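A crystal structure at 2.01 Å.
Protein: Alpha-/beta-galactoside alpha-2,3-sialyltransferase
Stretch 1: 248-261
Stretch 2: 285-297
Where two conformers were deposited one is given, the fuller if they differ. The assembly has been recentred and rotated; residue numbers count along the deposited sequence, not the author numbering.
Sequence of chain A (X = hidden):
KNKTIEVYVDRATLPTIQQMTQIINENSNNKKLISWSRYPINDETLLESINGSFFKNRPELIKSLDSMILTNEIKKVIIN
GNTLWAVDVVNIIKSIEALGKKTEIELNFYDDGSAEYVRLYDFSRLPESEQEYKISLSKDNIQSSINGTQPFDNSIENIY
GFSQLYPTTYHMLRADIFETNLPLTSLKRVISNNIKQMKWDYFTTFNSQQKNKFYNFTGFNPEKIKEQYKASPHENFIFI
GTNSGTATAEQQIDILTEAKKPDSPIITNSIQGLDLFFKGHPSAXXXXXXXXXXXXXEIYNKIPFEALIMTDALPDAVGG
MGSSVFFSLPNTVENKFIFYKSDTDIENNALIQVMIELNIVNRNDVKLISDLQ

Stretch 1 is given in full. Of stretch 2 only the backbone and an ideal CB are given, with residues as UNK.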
ATOM      1  N   THR A 248      -6.188  19.919 -10.545  1.00 15.55           N
ATOM      2  CA  THR A 248      -5.237  20.810 -11.193  1.00 15.15           C
ATOM      3  C   THR A 248      -4.351  21.429 -10.119  1.00 15.08           C
ATOM      4  O   THR A 248      -4.663  21.329  -8.932  1.00 14.15           O
ATOM      5  CB  THR A 248      -5.954  21.923 -11.961  1.00 15.38           C
ATOM      6  OG1 THR A 248      -6.663  22.744 -11.033  1.00 13.47           O
ATOM      7  CG2 THR A 248      -6.940  21.329 -12.990  1.00 15.57           C
ATOM      8  N   ALA A 249      -3.262  22.078 -10.533  1.00 14.97           N
ATOM      9  CA  ALA A 249      -2.411  22.784  -9.589  1.00 15.25           C
ATOM     10  C   ALA A 249      -3.174  23.964  -8.955  1.00 15.33           C
ATOM     11  O   ALA A 249      -3.144  24.145  -7.740  1.00 14.33           O
ATOM     12  CB  ALA A 249      -1.130  23.242 -10.261  1.00 15.14           C
ATOM     13  N   GLU A 250      -3.873  24.741  -9.787  1.00 15.88           N
ATOM     14  CA  GLU A 250      -4.708  25.853  -9.313  1.00 17.06           C
ATOM     15  C   GLU A 250      -5.682  25.429  -8.210  1.00 15.76           C
ATOM     16  O   GLU A 250      -5.842  26.134  -7.214  1.00 15.79           O
ATOM     17  CB  GLU A 250      -5.488  26.479 -10.483  1.00 17.24           C
ATOM     18  CG  GLU A 250      -6.256  27.757 -10.125  1.00 20.16           C
ATOM     19  CD  GLU A 250      -7.132  28.274 -11.267  1.00 21.48           C
ATOM     20  OE1 GLU A 250      -7.432  29.497 -11.293  1.00 25.98           O
ATOM     21  OE2 GLU A 250      -7.520  27.455 -12.139  1.00 27.37           O
ATOM     22  N   GLN A 251      -6.330  24.275  -8.376  1.00 15.20           N
ATOM     23  CA  GLN A 251      -7.330  23.830  -7.392  1.00 14.16           C
ATOM     24  C   GLN A 251      -6.679  23.516  -6.045  1.00 13.46           C
ATOM     25  O   GLN A 251      -7.213  23.870  -4.993  1.00 12.70           O
ATOM     26  CB  GLN A 251      -8.121  22.643  -7.914  1.00 14.60           C
ATOM     27  CG  GLN A 251      -9.129  23.002  -9.022  1.00 15.26           C
ATOM     28  CD  GLN A 251      -9.638  21.775  -9.759  1.00 16.53           C
ATOM     29  OE1 GLN A 251     -10.614  21.851 -10.508  1.00 19.99           O
ATOM     30  NE2 GLN A 251      -8.983  20.635  -9.550  1.00 14.92           N
ATOM     31  N   GLN A 252      -5.501  22.892  -6.090  1.00 12.03           N
ATOM     32  CA  GLN A 252      -4.714  22.640  -4.884  1.00 11.50           C
ATOM     33  C   GLN A 252      -4.155  23.927  -4.230  1.00 11.12           C
ATOM     34  O   GLN A 252      -4.124  24.034  -3.002  1.00 10.05           O
ATOM     35  CB  GLN A 252      -3.614  21.617  -5.174  1.00 11.17           C
ATOM     36  CG  GLN A 252      -4.208  20.220  -5.432  1.00 10.36           C
ATOM     37  CD  GLN A 252      -3.214  19.228  -5.968  1.00 11.21           C
ATOM     38  OE1 GLN A 252      -2.504  18.571  -5.208  1.00 10.08           O
ATOM     39  NE2 GLN A 252      -3.178  19.084  -7.289  1.00  9.91           N
ATOM     40  N   ILE A 253      -3.730  24.884  -5.052  1.00 11.00           N
ATOM     41  CA  ILE A 253      -3.319  26.216  -4.570  1.00 11.45           C
ATOM     42  C   ILE A 253      -4.482  26.899  -3.861  1.00 11.49           C
ATOM     43  O   ILE A 253      -4.310  27.470  -2.777  1.00 12.62           O
ATOM     44  CB  ILE A 253      -2.790  27.114  -5.731  1.00 11.13           C
ATOM     45  CG1 ILE A 253      -1.409  26.647  -6.198  1.00 12.11           C
ATOM     46  CG2 ILE A 253      -2.695  28.590  -5.311  1.00 10.72           C
ATOM     47  CD1 ILE A 253      -1.091  27.037  -7.659  1.00 12.11           C
ATOM     48  N   ASP A 254      -5.668  26.829  -4.468  1.00 11.96           N
ATOM     49  CA  ASP A 254      -6.887  27.416  -3.899  1.00 11.89           C
ATOM     50  C   ASP A 254      -7.287  26.781  -2.557  1.00 11.34           C
ATOM     51  O   ASP A 254      -7.667  27.490  -1.611  1.00 10.44           O
ATOM     52  CB  ASP A 254      -8.051  27.320  -4.890  1.00 12.33           C
ATOM     53  CG  ASP A 254      -7.916  28.287  -6.075  1.00 14.83           C
ATOM     54  OD1 ASP A 254      -8.708  28.121  -7.028  1.00 18.35           O
ATOM     55  OD2 ASP A 254      -7.045  29.201  -6.066  1.00 14.83           O
ATOM     56  N   ILE A 255      -7.203  25.452  -2.494  1.00 10.82           N
ATOM     57  CA  ILE A 255      -7.435  24.693  -1.250  1.00 10.68           C
ATOM     58  C   ILE A 255      -6.493  25.171  -0.153  1.00 10.24           C
ATOM     59  O   ILE A 255      -6.907  25.346   0.981  1.00 10.35           O
ATOM     60  CB  ILE A 255      -7.249  23.166  -1.434  1.00 10.09           C
ATOM     61  CG1 ILE A 255      -8.375  22.577  -2.279  1.00 11.18           C
ATOM     62  CG2 ILE A 255      -7.215  22.432  -0.068  1.00 10.39           C
ATOM     63  CD1 ILE A 255      -8.023  21.254  -2.905  1.00 11.51           C
ATOM     64  N   LEU A 256      -5.226  25.353  -0.490  1.00 10.73           N
ATOM     65  CA  LEU A 256      -4.252  25.848   0.477  1.00 11.41           C
ATOM     66  C   LEU A 256      -4.514  27.291   0.929  1.00 12.19           C
ATOM     67  O   LEU A 256      -4.249  27.626   2.099  1.00 12.59           O
ATOM     68  CB  LEU A 256      -2.837  25.690  -0.048  1.00 11.44           C
ATOM     69  CG  LEU A 256      -2.301  24.282   0.155  1.00 10.69           C
ATOM     70  CD1 LEU A 256      -1.185  24.004  -0.858  1.00 11.43           C
ATOM     71  CD2 LEU A 256      -1.853  24.065   1.599  1.00 10.19           C
ATOM     72  N   THR A 257      -5.040  28.139   0.041  1.00 12.27           N
ATOM     73  CA  THR A 257      -5.358  29.499   0.489  1.00 13.43           C
ATOM     74  C   THR A 257      -6.598  29.536   1.377  1.00 13.37           C
ATOM     75  O   THR A 257      -6.625  30.290   2.334  1.00 12.75           O
ATOM     76  CB  THR A 257      -5.366  30.635  -0.601  1.00 14.14           C
ATOM     77  OG1 THR A 257      -6.678  31.207  -0.760  1.00 17.38           O
ATOM     78  CG2 THR A 257      -4.768  30.227  -1.897  1.00 11.84           C
ATOM     79  N   GLU A 258      -7.591  28.690   1.092  1.00 13.56           N
ATOM     80  CA  GLU A 258      -8.745  28.542   1.972  1.00 13.98           C
ATOM     81  C   GLU A 258      -8.351  27.980   3.352  1.00 14.31           C
ATOM     82  O   GLU A 258      -8.810  28.470   4.394  1.00 14.75           O
ATOM     83  CB  GLU A 258      -9.810  27.661   1.309  1.00 14.32           C
ATOM     84  CG  GLU A 258     -11.199  27.735   1.969  1.00 15.66           C
ATOM     85  CD  GLU A 258     -11.846  29.113   1.860  1.00 16.16           C
ATOM     86  OE1 GLU A 258     -12.771  29.404   2.645  1.00 16.99           O
ATOM     87  OE2 GLU A 258     -11.431  29.907   0.998  1.00 16.82           O
ATOM     88  N   ALA A 259      -7.501  26.959   3.355  1.00 14.05           N
ATOM     89  CA  ALA A 259      -7.019  26.338   4.599  1.00 14.35           C
ATOM     90  C   ALA A 259      -6.271  27.313   5.502  1.00 14.70           C
ATOM     91  O   ALA A 259      -6.326  27.201   6.728  1.00 14.80           O
ATOM     92  CB  ALA A 259      -6.140  25.121   4.286  1.00 13.58           C
ATOM     93  N   LYS A 260      -5.560  28.257   4.895  1.00 15.47           N
ATOM     94  CA  LYS A 260      -4.785  29.223   5.654  1.00 16.39           C
ATOM     95  C   LYS A 260      -5.644  30.288   6.353  1.00 16.53           C
ATOM     96  O   LYS A 260      -5.158  30.979   7.241  1.00 16.85           O
ATOM     97  CB  LYS A 260      -3.680  29.847   4.793  1.00 16.57           C
ATOM     98  CG  LYS A 260      -2.539  28.875   4.535  1.00 17.50           C
ATOM     99  CD  LYS A 260      -1.235  29.565   4.289  1.00 22.31           C
ATOM    100  CE  LYS A 260      -1.059  29.942   2.841  1.00 22.35           C
ATOM    101  NZ  LYS A 260       0.407  30.059   2.536  1.00 22.20           N
ATOM    102  N   LYS A 261      -6.912  30.399   5.973  1.00 16.59           N
ATOM    103  CA  LYS A 261      -7.843  31.284   6.671  1.00 16.74           C
ATOM    104  C   LYS A 261      -8.256  30.645   7.994  1.00 17.29           C
ATOM    105  O   LYS A 261      -8.561  29.448   8.031  1.00 17.73           O
ATOM    106  CB  LYS A 261      -9.091  31.564   5.834  1.00 16.79           C
ATOM    107  CG  LYS A 261      -8.818  32.238   4.506  1.00 15.63           C
ATOM    108  CD  LYS A 261     -10.065  32.196   3.635  1.00 17.66           C
ATOM    109  CE  LYS A 261      -9.795  32.772   2.241  1.00 17.01           C
ATOM    110  NZ  LYS A 261     -11.057  32.747   1.428  1.00 19.62           N
ATOM    111  N   UNK A 285       3.718  16.450 -11.894  1.00 13.48           N
ATOM    112  CA  UNK A 285       4.765  17.276 -12.494  0.50 14.14           C
ATOM    113  C   UNK A 285       4.454  18.772 -12.364  1.00 14.15           C
ATOM    114  O   UNK A 285       5.149  19.616 -12.934  1.00 14.43           O
ATOM    115  CB  UNK A 285       4.942  16.907 -13.968  0.50 14.14           C
ATOM    116  N   UNK A 286       3.412  19.105 -11.606  1.00 13.98           N
ATOM    117  CA  UNK A 286       3.109  20.511 -11.334  1.00 14.27           C
ATOM    118  C   UNK A 286       3.434  20.959  -9.897  1.00 14.88           C
ATOM    119  O   UNK A 286       2.968  22.019  -9.475  1.00 15.38           O
ATOM    120  CB  UNK A 286       1.627  20.767 -11.616  1.00 14.27           C
ATOM    121  N   UNK A 287       4.227  20.174  -9.161  1.00 14.87           N
ATOM    122  CA  UNK A 287       4.520  20.452  -7.743  1.00 16.01           C
ATOM    123  C   UNK A 287       5.202  21.796  -7.437  1.00 17.14           C
ATOM    124  O   UNK A 287       4.909  22.421  -6.415  1.00 16.66           O
ATOM    125  CB  UNK A 287       5.411  19.332  -7.203  1.00 16.01           C
ATOM    126  N   UNK A 288       6.125  22.223  -8.299  1.00 18.61           N
ATOM    127  CA  UNK A 288       6.807  23.500  -8.081  1.00 20.52           C
ATOM    128  C   UNK A 288       5.846  24.699  -8.104  1.00 21.07           C
ATOM    129  O   UNK A 288       6.031  25.639  -7.328  1.00 21.96           O
ATOM    130  CB  UNK A 288       7.891  23.691  -9.144  1.00 20.52           C
ATOM    131  N   UNK A 289       4.826  24.652  -8.968  1.00 21.69           N
ATOM    132  CA  UNK A 289       3.791  25.697  -9.053  1.00 22.41           C
ATOM    133  C   UNK A 289       3.046  25.887  -7.721  1.00 22.22           C
ATOM    134  O   UNK A 289       2.824  27.022  -7.269  1.00 22.30           O
ATOM    135  CB  UNK A 289       2.789  25.349 -10.156  1.00 22.41           C
ATOM    136  N   UNK A 290       2.637  24.769  -7.124  1.00 21.69           N
ATOM    137  CA  UNK A 290       1.937  24.764  -5.839  1.00 20.94           C
ATOM    138  C   UNK A 290       2.865  25.244  -4.714  1.00 21.46           C
ATOM    139  O   UNK A 290       2.494  26.134  -3.939  1.00 21.56           O
ATOM    140  CB  UNK A 290       1.406  23.363  -5.528  1.00 20.94           C
ATOM    141  N   UNK A 291       4.070  24.668  -4.651  1.00 21.56           N
ATOM    142  CA  UNK A 291       5.066  24.960  -3.606  1.00 21.87           C
ATOM    143  C   UNK A 291       5.456  26.438  -3.563  1.00 22.31           C
ATOM    144  O   UNK A 291       5.644  27.011  -2.489  1.00 22.25           O
ATOM    145  CB  UNK A 291       6.319  24.111  -3.828  1.00 21.87           C
ATOM    146  N   UNK A 292       5.568  27.043  -4.736  1.00 22.96           N
ATOM    147  CA  UNK A 292       5.978  28.433  -4.846  1.00 23.98           C
ATOM    148  C   UNK A 292       4.863  29.357  -4.409  1.00 23.88           C
ATOM    149  O   UNK A 292       5.104  30.329  -3.683  1.00 24.45           O
ATOM    150  CB  UNK A 292       6.404  28.758  -6.279  1.00 23.98           C
ATOM    151  N   UNK A 293       3.640  29.047  -4.845  1.00 23.58           N
ATOM    152  CA  UNK A 293       2.481  29.889  -4.558  1.00 22.96           C
ATOM    153  C   UNK A 293       2.211  29.991  -3.063  1.00 22.67           C
ATOM    154  O   UNK A 293       1.552  30.948  -2.617  1.00 22.51           O
ATOM    155  CB  UNK A 293       1.243  29.343  -5.272  1.00 22.96           C
ATOM    156  N   UNK A 294       2.731  29.028  -2.294  1.00 21.85           N
ATOM    157  CA  UNK A 294       2.486  28.983  -0.854  1.00 21.75           C
ATOM    158  C   UNK A 294       3.697  28.969   0.094  1.00 21.72           C
ATOM    159  O   UNK A 294       3.526  28.888   1.318  1.00 22.22           O
ATOM    160  CB  UNK A 294       1.652  27.734  -0.564  1.00 21.75           C
ATOM    161  N   UNK A 295       4.902  29.073  -0.459  1.00 21.52           N
ATOM    162  CA  UNK A 295       6.134  29.026   0.339  1.00 21.42           C
ATOM    163  C   UNK A 295       6.170  27.850   1.309  1.00 21.00           C
ATOM    164  O   UNK A 295       6.362  28.015   2.516  1.00 21.13           O
ATOM    165  CB  UNK A 295       6.296  30.331   1.121  1.00 21.42           C
ATOM    166  N   UNK A 296       5.993  26.660   0.759  1.00 20.36           N
ATOM    167  CA  UNK A 296       5.934  25.452   1.561  1.00 20.36           C
ATOM    168  C   UNK A 296       7.268  24.729   1.524  1.00 18.44           C
ATOM    169  O   UNK A 296       7.983  24.777   0.528  1.00 17.75           O
ATOM    170  CB  UNK A 296       4.813  24.533   1.072  1.00 20.36           C
ATOM    171  N   UNK A 297       7.596  24.055   2.617  1.00 17.38           N
ATOM    172  CA  UNK A 297       8.777  23.201   2.654  1.00 16.80           C
ATOM    173  C   UNK A 297       8.513  21.946   1.810  1.00 16.03           C
ATOM    174  O   UNK A 297       7.605  21.174   2.101  1.00 15.15           O
ATOM    175  CB  UNK A 297       9.135  22.828   4.094  1.00 16.80           C
TER

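Stretch 1 is a helix from 249 to about 259, capped by Thr248, whose OG1 accepts from Gln251 N at 3.1 Å. Stretch 2 forms a second helix beside it, with axes 9.3 Å apart at closest approach and N-to-C directions 26° apart.

Position 285 has nothing of stretch 1 within reach of its ideal CB. Many residues would suit. It is Thr285, which makes no contact here.

Position 286 comes just before the helix, and its CB points toward stretch 1, 3.9 Å from Ala249 CB. Beyond the small alanine lie the first turn and the amide of Gln252. A long side chain could cover the turn, and a polar tip could meet the amide; an aromatic, methionine or glutamine would fit. It is Tyr286. Ala249 CB lies over one face of the Tyr286 ring, 4.1 Å from its centroid. Gln252 NE2 gives a weak hydrogen bond to Tyr286 OH at 2.8 Å, while also donating to Thr248 O at 3.2 Å.

Position 287 points away from stretch 1, which sets no demand on it. It is Asn287. Position 288 is out of reach and equally permissive. It is Gln288, whose side chain bonds to position 292.

Position 289 points toward stretch 1, with its ideal CB 4.5 Å from Ala249 CB and 4.9 Å from Ile253 CD1. These are apolar neighbours without a deep pocket. Alanine or a flexible longer chain would do. It is Gln289, and its NE2 comes within 3.1 Å of Ala249 CB, a tight contact rather than a polar pairing.

Position 290 is in register with Ile253, the CA atoms 5.6 Å apart. CB points sideways, but Ala249, Gln252, Ile253 and Leu256 frame a hollow nearby. Leucine, isoleucine, valine or methionine would suit. It is Ile290, and its end turns inward as a knob among these four. Ile290 CG1 is 4.0 Å from Ala249 CB, and Ile290 CG2 is 3.8 Å from Leu256 CD1.

Position 291 points away; stretch 1 sets no demand. It is Ile291. Position 292 is out of reach. It is Asp292, whose OD1 accepts from Gln288 NE2 at 2.8 Å.

Position 293 faces Ile253, with Ile253 CG1 only 3.9 Å from the ideal CB. Small residues sit easily here. It is Ala293, whose CB packs on Ile253 CG1 at 3.9 Å.

Position 294 points toward stretch 1. Its ideal CB is 4.1 Å from Lys260 NZ and 4.7 Å from Leu256 CD1, and Ile253 O lies farther in. An acceptor could answer the lysine, a donor the carbonyl; histidine, glutamine or asparagine are candidates. It is His294. His294 NE2 donates to Ile253 O at 2.8 Å, and His294 ND1 accepts a weak bond from Lys260 NZ at 3.2 Å. Leu256 CB lies over one ring face.

Position 295 has positive phi, in a Schellman motif, which favours glycine or asparagine. It is Asn295.

Position 296 points toward stretch 1, but only a long chain would reach it. It is Met296, its SD 3.7 Å from Leu256 CD1.

Position 297 is out of reach. It is Ile297.

Stretch 2 (285-297) TYNQQIIDAHNMI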
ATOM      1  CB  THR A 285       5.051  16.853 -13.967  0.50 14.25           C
ATOM      2  OG1 THR A 285       5.427  17.991 -14.751  0.50 15.78           O
ATOM      3  CG2 THR A 285       3.833  16.218 -14.586  0.50 14.41           C
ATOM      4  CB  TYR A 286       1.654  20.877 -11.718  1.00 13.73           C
ATOM      5  CG  TYR A 286       0.544  19.983 -11.154  1.00 12.89           C
ATOM      6  CD1 TYR A 286       0.669  19.346  -9.915  1.00 12.65           C
ATOM      7  CD2 TYR A 286      -0.649  19.820 -11.849  1.00 12.48           C
ATOM      8  CE1 TYR A 286      -0.362  18.560  -9.403  1.00 10.99           C
ATOM      9  CE2 TYR A 286      -1.675  19.040 -11.352  1.00 11.48           C
ATOM     10  CZ  TYR A 286      -1.517  18.404 -10.133  1.00 11.10           C
ATOM     11  OH  TYR A 286      -2.536  17.639  -9.641  1.00 12.00           O
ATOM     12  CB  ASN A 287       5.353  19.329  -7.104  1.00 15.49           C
ATOM     13  CG  ASN A 287       4.670  17.980  -7.152  1.00 16.13           C
ATOM     14  OD1 ASN A 287       5.333  16.953  -7.299  1.00 17.81           O
ATOM     15  ND2 ASN A 287       3.352  17.969  -7.037  1.00 13.58           N
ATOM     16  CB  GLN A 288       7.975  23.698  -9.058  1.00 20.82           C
ATOM     17  CG  GLN A 288       9.022  24.726  -8.571  1.00 23.33           C
ATOM     18  CD  GLN A 288       9.634  24.359  -7.219  1.00 25.96           C
ATOM     19  OE1 GLN A 288      10.177  23.270  -7.045  1.00 27.28           O
ATOM     20  NE2 GLN A 288       9.542  25.272  -6.258  1.00 27.64           N
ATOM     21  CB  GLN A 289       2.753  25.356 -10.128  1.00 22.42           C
ATOM     22  CG  GLN A 289       3.258  25.268 -11.569  1.00 24.78           C
ATOM     23  CD  GLN A 289       2.131  25.047 -12.575  1.00 24.04           C
ATOM     24  OE1 GLN A 289       2.265  25.353 -13.765  1.00 28.13           O
ATOM     25  NE2 GLN A 289       1.017  24.532 -12.101  1.00 25.80           N
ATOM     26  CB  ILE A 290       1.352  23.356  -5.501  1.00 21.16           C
ATOM     27  CG1 ILE A 290       0.484  22.817  -6.658  1.00 20.14           C
ATOM     28  CG2 ILE A 290       0.557  23.402  -4.195  1.00 20.17           C
ATOM     29  CD1 ILE A 290       0.060  21.357  -6.505  1.00 19.71           C
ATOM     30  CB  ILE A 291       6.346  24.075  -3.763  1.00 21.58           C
ATOM     31  CG1 ILE A 291       6.068  22.641  -3.319  1.00 21.49           C
ATOM     32  CG2 ILE A 291       7.518  24.630  -2.953  1.00 21.61           C
ATOM     33  CD1 ILE A 291       7.103  21.632  -3.822  1.00 21.76           C
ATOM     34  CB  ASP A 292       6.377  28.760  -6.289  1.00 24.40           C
ATOM     35  CG  ASP A 292       7.733  28.192  -6.664  1.00 25.48           C
ATOM     36  OD1 ASP A 292       8.497  27.775  -5.755  1.00 26.55           O
ATOM     37  OD2 ASP A 292       8.035  28.172  -7.880  1.00 25.54           O
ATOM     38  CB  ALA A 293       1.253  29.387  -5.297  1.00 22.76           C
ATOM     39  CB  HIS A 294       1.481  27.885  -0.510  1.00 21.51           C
ATOM     40  CG  HIS A 294       0.087  28.218  -0.926  1.00 21.15           C
ATOM     41  ND1 HIS A 294      -0.645  29.220  -0.325  1.00 20.74           N
ATOM     42  CD2 HIS A 294      -0.697  27.715  -1.908  1.00 20.61           C
ATOM     43  CE1 HIS A 294      -1.827  29.308  -0.907  1.00 20.67           C
ATOM     44  NE2 HIS A 294      -1.885  28.403  -1.867  1.00 20.78           N
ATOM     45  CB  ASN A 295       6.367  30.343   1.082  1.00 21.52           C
ATOM     46  CG  ASN A 295       6.736  31.467   0.154  1.00 22.15           C
ATOM     47  OD1 ASN A 295       6.999  31.255  -1.034  1.00 23.27           O
ATOM     48  ND2 ASN A 295       6.759  32.677   0.688  1.00 23.75           N
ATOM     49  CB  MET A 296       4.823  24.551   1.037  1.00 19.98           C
ATOM     50  CG  MET A 296       3.431  25.104   1.330  1.00 22.29           C
ATOM     51  SD  MET A 296       2.156  24.075   0.632  1.00 24.96           S
ATOM     52  CE  MET A 296       2.565  24.172  -1.095  1.00 23.13           C
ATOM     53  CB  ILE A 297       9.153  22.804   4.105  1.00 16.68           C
ATOM     54  CG1 ILE A 297       9.373  24.054   4.965  1.00 17.66           C
ATOM     55  CG2 ILE A 297      10.382  21.905   4.119  1.00 16.68           C
ATOM     56  CD1 ILE A 297       9.822  23.748   6.378  1.00 17.27           C
TER
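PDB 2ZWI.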